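Local structure of C381 turret protein (Sulfolobus turreted icosahedral virus, 4IND) at residues Q26-D29 against A30-S34; S34-V37 against G38-L42. The protein is a turret protein of an archaeal virus that probably helps build the capsid turrets, five copies assembling together and each chain folding as three jelly rolls in a row. One frame throughout, in Å; residues are numbered along the deposited sequence. Where two conformers were deposited one is given.

Contact 1 (Q26-D29 against A30-S34); sequences QDLD and AFVNS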
loop_
_atom_site.group_PDB
_atom_site.type_symbol
_atom_site.label_atom_id
_atom_site.label_comp_id
_atom_site.label_asym_id
_atom_site.label_seq_id
_atom_site.Cartn_x
_atom_site.Cartn_y
_atom_site.Cartn_z
ATOM N N GLN A 26 -17.775 9.229 -34.134
ATOM C CA GLN A 26 -16.413 9.698 -33.885
ATOM C C GLN A 26 -15.468 8.586 -33.427
ATOM O O GLN A 26 -14.280 8.618 -33.751
ATOM C CB GLN A 26 -16.396 10.887 -32.922
ATOM C CG GLN A 26 -16.312 10.504 -31.454
ATOM C CD GLN A 26 -15.978 11.707 -30.566
ATOM O OE1 GLN A 26 -16.153 12.867 -30.972
ATOM N NE2 GLN A 26 -15.487 11.433 -29.358
ATOM N N ASP A 27 -15.976 7.587 -32.705
ATOM C CA ASP A 27 -15.125 6.453 -32.345
ATOM C C ASP A 27 -14.777 5.624 -33.575
ATOM O O ASP A 27 -13.625 5.208 -33.743
ATOM C CB ASP A 27 -15.788 5.548 -31.282
ATOM C CG ASP A 27 -15.748 6.145 -29.887
ATOM O OD1 ASP A 27 -15.406 7.338 -29.776
ATOM O OD2 ASP A 27 -16.055 5.410 -28.898
ATOM N N LEU A 28 -15.777 5.357 -34.415
ATOM C CA LEU A 28 -15.547 4.547 -35.601
ATOM C C LEU A 28 -14.542 5.276 -36.505
ATOM O O LEU A 28 -13.589 4.669 -37.012
ATOM C CB LEU A 28 -16.863 4.315 -36.361
ATOM C CG LEU A 28 -16.733 3.546 -37.674
ATOM C CD1 LEU A 28 -16.155 2.176 -37.354
ATOM C CD2 LEU A 28 -18.078 3.428 -38.398
ATOM N N ASP A 29 -14.749 6.572 -36.698
ATOM C CA ASP A 29 -13.847 7.348 -37.565
ATOM C C ASP A 29 -12.393 7.242 -37.108
ATOM O O ASP A 29 -11.483 7.116 -37.921
ATOM C CB ASP A 29 -14.255 8.820 -37.615
ATOM C CG ASP A 29 -15.569 9.050 -38.335
ATOM O OD1 ASP A 29 -16.107 8.116 -38.989
ATOM O OD2 ASP A 29 -16.069 10.196 -38.244
ATOM N N ALA A 30 -12.175 7.280 -35.797
ATOM C CA ALA A 30 -10.817 7.159 -35.272
ATOM C C ALA A 30 -10.298 5.735 -35.488
ATOM O O ALA A 30 -9.180 5.545 -35.949
ATOM C CB ALA A 30 -10.786 7.529 -33.807
ATOM N N PHE A 31 -11.131 4.749 -35.145
ATOM C CA PHE A 31 -10.811 3.324 -35.242
ATOM C C PHE A 31 -10.278 2.946 -36.625
ATOM O O PHE A 31 -9.266 2.255 -36.748
ATOM C CB PHE A 31 -12.083 2.516 -34.897
ATOM C CG PHE A 31 -11.871 1.030 -34.744
ATOM C CD1 PHE A 31 -11.234 0.518 -33.624
ATOM C CD2 PHE A 31 -12.409 0.135 -35.681
ATOM C CE1 PHE A 31 -11.085 -0.875 -33.456
ATOM C CE2 PHE A 31 -12.259 -1.234 -35.534
ATOM C CZ PHE A 31 -11.598 -1.748 -34.426
ATOM N N VAL A 32 -10.947 3.410 -37.666
ATOM C CA VAL A 32 -10.564 3.062 -39.033
ATOM C C VAL A 32 -9.531 4.045 -39.642
ATOM O O VAL A 32 -9.286 4.045 -40.842
ATOM C CB VAL A 32 -11.807 2.897 -39.931
ATOM C CG1 VAL A 32 -12.767 1.908 -39.295
ATOM C CG2 VAL A 32 -12.498 4.264 -40.187
ATOM N N ASN A 33 -8.938 4.890 -38.796
ATOM C CA ASN A 33 -7.786 5.712 -39.192
ATOM C C ASN A 33 -6.682 5.524 -38.140
ATOM O O ASN A 33 -5.924 6.448 -37.835
ATOM C CB ASN A 33 -8.189 7.182 -39.288
ATOM C CG ASN A 33 -7.090 8.071 -39.887
ATOM O OD1 ASN A 33 -6.139 7.595 -40.522
ATOM N ND2 ASN A 33 -7.232 9.380 -39.693
ATOM N N SER A 34 -6.600 4.326 -37.582
ATOM C CA SER A 34 -5.553 4.075 -36.590
ATOM C C SER A 34 -5.192 2.617 -36.469
ATOM O O SER A 34 -4.026 2.251 -36.632
ATOM C CB SER A 34 -5.969 4.631 -35.221
ATOM O OG SER A 34 -7.231 4.122 -34.846
#
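Leu28 and Val32 meet one turn apart at the end of a short helix, joined by both a backbone bond and a side-chain contact. Three backbone hydrogen bonds run down this last stretch. Ala30 N gives to Gln26 O at 3.2 Å, Phe31 N to Asp27 O at 2.9 Å, and Val32 N to Leu28 O at 3.0 Å. The bond from Ala30 to Gln26 is the longest of the three.

Val32 is the first residue to leave helical backbone angles, and the exit is held by Ala30 O. That oxygen accepts twice, from Asn33 N at 2.9 Å and from Ser34 OG at 2.7 Å, the donors coming from opposite faces of the carbonyl plane. With chi1 at 54°, the Ser34 hydroxyl is turned back toward the helix.

The apolar contact is one pair of methyls, Leu28 CD1 to Val32 CG1 at 3.9 Å, the two side chains crossing at a slant. Val32 CG2 rests closer to the backbone, 3.4 Å from Leu28 O.

Among the charged groups, Asp29 OD1 pairs with Lys25. Asp27 OD2 takes a hydrogen bond from Lys21 N and a salt bridge from Lys15 of the second subunit.

The helix comes shortly after strand 19-21 in the chain and stays tied to it. Asp27 anchors it to the end of that strand, Phe31 packs edge-to-face on Tyr20 there, and Leu28 and Val32 touch Tyr40 in the loop that precedes strand 41-49.

Contact 2 (S34-V37 against G38-L42); sequences SIFV and GSYKL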
loop_
_atom_site.group_PDB
_atom_site.type_symbol
_atom_site.label_atom_id
_atom_site.label_comp_id
_atom_site.label_asym_id
_atom_site.label_seq_id
_atom_site.Cartn_x
_atom_site.Cartn_y
_atom_site.Cartn_z
ATOM N N SER A 34 -6.600 4.326 -37.582
ATOM C CA SER A 34 -5.553 4.075 -36.590
ATOM C C SER A 34 -5.192 2.617 -36.469
ATOM O O SER A 34 -4.026 2.251 -36.632
ATOM C CB SER A 34 -5.969 4.631 -35.221
ATOM O OG SER A 34 -7.231 4.122 -34.846
ATOM N N ILE A 35 -6.181 1.775 -36.182
ATOM C CA ILE A 35 -5.887 0.380 -35.846
ATOM C C ILE A 35 -6.670 -0.687 -36.626
ATOM O O ILE A 35 -6.402 -1.871 -36.491
ATOM C CB ILE A 35 -6.036 0.128 -34.338
ATOM C CG1 ILE A 35 -7.482 0.311 -33.879
ATOM C CG2 ILE A 35 -5.103 1.051 -33.550
ATOM C CD1 ILE A 35 -7.704 -0.032 -32.384
ATOM N N PHE A 36 -7.617 -0.264 -37.455
ATOM C CA PHE A 36 -8.406 -1.220 -38.229
ATOM C C PHE A 36 -7.874 -1.380 -39.651
ATOM O O PHE A 36 -7.621 -0.388 -40.336
ATOM C CB PHE A 36 -9.899 -0.828 -38.227
ATOM C CG PHE A 36 -10.792 -1.824 -38.932
ATOM C CD1 PHE A 36 -11.183 -2.996 -38.299
ATOM C CD2 PHE A 36 -11.249 -1.572 -40.215
ATOM C CE1 PHE A 36 -12.007 -3.910 -38.938
ATOM C CE2 PHE A 36 -12.076 -2.472 -40.876
ATOM C CZ PHE A 36 -12.465 -3.645 -40.235
ATOM N N VAL A 37 -7.707 -2.630 -40.084
ATOM C CA VAL A 37 -7.178 -2.950 -41.398
ATOM C C VAL A 37 -8.285 -3.636 -42.176
ATOM O O VAL A 37 -8.845 -4.630 -41.720
ATOM C CB VAL A 37 -5.947 -3.891 -41.300
ATOM C CG1 VAL A 37 -5.349 -4.163 -42.681
ATOM C CG2 VAL A 37 -4.904 -3.312 -40.340
ATOM N N GLY A 38 -8.596 -3.103 -43.356
ATOM C CA GLY A 38 -9.609 -3.689 -44.221
ATOM C C GLY A 38 -10.803 -2.768 -44.407
ATOM O O GLY A 38 -10.788 -1.628 -43.988
ATOM N N SER A 39 -11.841 -3.291 -45.046
ATOM C CA SER A 39 -13.065 -2.545 -45.288
ATOM C C SER A 39 -14.130 -2.909 -44.261
ATOM O O SER A 39 -13.999 -3.894 -43.532
ATOM C CB SER A 39 -13.583 -2.834 -46.699
ATOM O OG SER A 39 -12.680 -2.360 -47.681
ATOM N N TYR A 40 -15.192 -2.110 -44.200
ATOM C CA TYR A 40 -16.322 -2.455 -43.359
ATOM C C TYR A 40 -17.584 -1.962 -44.018
ATOM O O TYR A 40 -17.536 -1.122 -44.910
ATOM C CB TYR A 40 -16.176 -1.875 -41.965
ATOM C CG TYR A 40 -16.362 -0.385 -41.901
ATOM C CD1 TYR A 40 -17.627 0.169 -41.734
ATOM C CD2 TYR A 40 -15.272 0.469 -41.989
ATOM C CE1 TYR A 40 -17.794 1.542 -41.659
ATOM C CE2 TYR A 40 -15.427 1.835 -41.919
ATOM C CZ TYR A 40 -16.689 2.364 -41.743
ATOM O OH TYR A 40 -16.866 3.727 -41.669
ATOM N N LYS A 41 -18.715 -2.524 -43.617
ATOM C CA LYS A 41 -20.025 -2.059 -44.070
ATOM C C LYS A 41 -20.806 -1.757 -42.811
ATOM O O LYS A 41 -20.842 -2.566 -41.880
ATOM C CB LYS A 41 -20.791 -3.148 -44.831
ATOM C CG LYS A 41 -20.127 -3.718 -46.054
ATOM C CD LYS A 41 -20.962 -4.906 -46.582
ATOM C CE LYS A 41 -20.420 -5.441 -47.900
ATOM N NZ LYS A 41 -21.043 -6.754 -48.246
ATOM N N LEU A 42 -21.449 -0.600 -42.765
ATOM C CA LEU A 42 -22.174 -0.233 -41.553
ATOM C C LEU A 42 -23.540 -0.888 -41.637
ATOM O O LEU A 42 -24.257 -0.730 -42.611
ATOM C CB LEU A 42 -22.295 1.276 -41.438
ATOM C CG LEU A 42 -22.615 1.831 -40.055
ATOM C CD1 LEU A 42 -21.466 1.591 -39.074
ATOM C CD2 LEU A 42 -22.916 3.326 -40.185
#
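Gly38 and Phe36 meet where the chain bends out of strand 36-37, with the phenylalanine ring reaching into the bend with its CE2-CZ rim. Gly38 has more surface buried by the contact than any other residue, all of it backbone. Its phi of 115° and psi of -172° belong to a region that a residue with a CB can hardly enter, because the CB would press on the carbonyl oxygen before it. Glycine is thus suited to the backbone angles at which the chain leaves the strand.

Phe36 is the side chain that fills the bend. Its CG stands anti to the backbone N, chi1 -176°, which swings the ring forward along the chain toward the residues that follow. Atom CE2 does most of the touching: it lies 3.5 Å from Gly38 O and 4.3 Å from Tyr40 CB, both approached at a slant. Ser39 O comes to the ring edge near its plane, 3.6 Å from Phe36 CZ, so a carbonyl oxygen faces aromatic C-H groups, a contact that is probably mildly attractive. The ring also meets that of Phe31, their planes about 30° apart, and touches Ala67.

Val37 points to the other side of the strand. Its CB and CG1 brush Gly38 N, at 3.4 and 3.5 Å, while the side chain as a whole leads away to Ser68 and Ile70 of strand 67-71 and to Asn52 of the third subunit.

Strand 36-37 is an edge of a small antiparallel sheet with 67-71 and 130-134, and strand 41-49 pairs with 52-60 as a hairpin. A glycine bend filled by an aromatic ring thus links two sheets in the galactose-binding-like first jelly roll.

Overall arrangement
The two contacts are successive pieces of one stretch of chain, sharing Ser34, with centres about 9 Å apart. Both are partly buried and lie far from the centre of the long chain, in its first jelly roll. Contact 1 is carried by backbone hydrogen bonds and one methyl pair, its aspartates looking outward to lysines elsewhere; contact 2 relies on a ring, carbonyl oxygens and a glycine, as suits a bend between strands. They join directly: Phe31 O and Phe36 N, 3.1 Å apart, probably hydrogen-bond, and Leu28 CD2 meets Leu42 CD1 at 3.9 Å. Each reaches a different neighbour, contact 1 the second subunit and contact 2 the third.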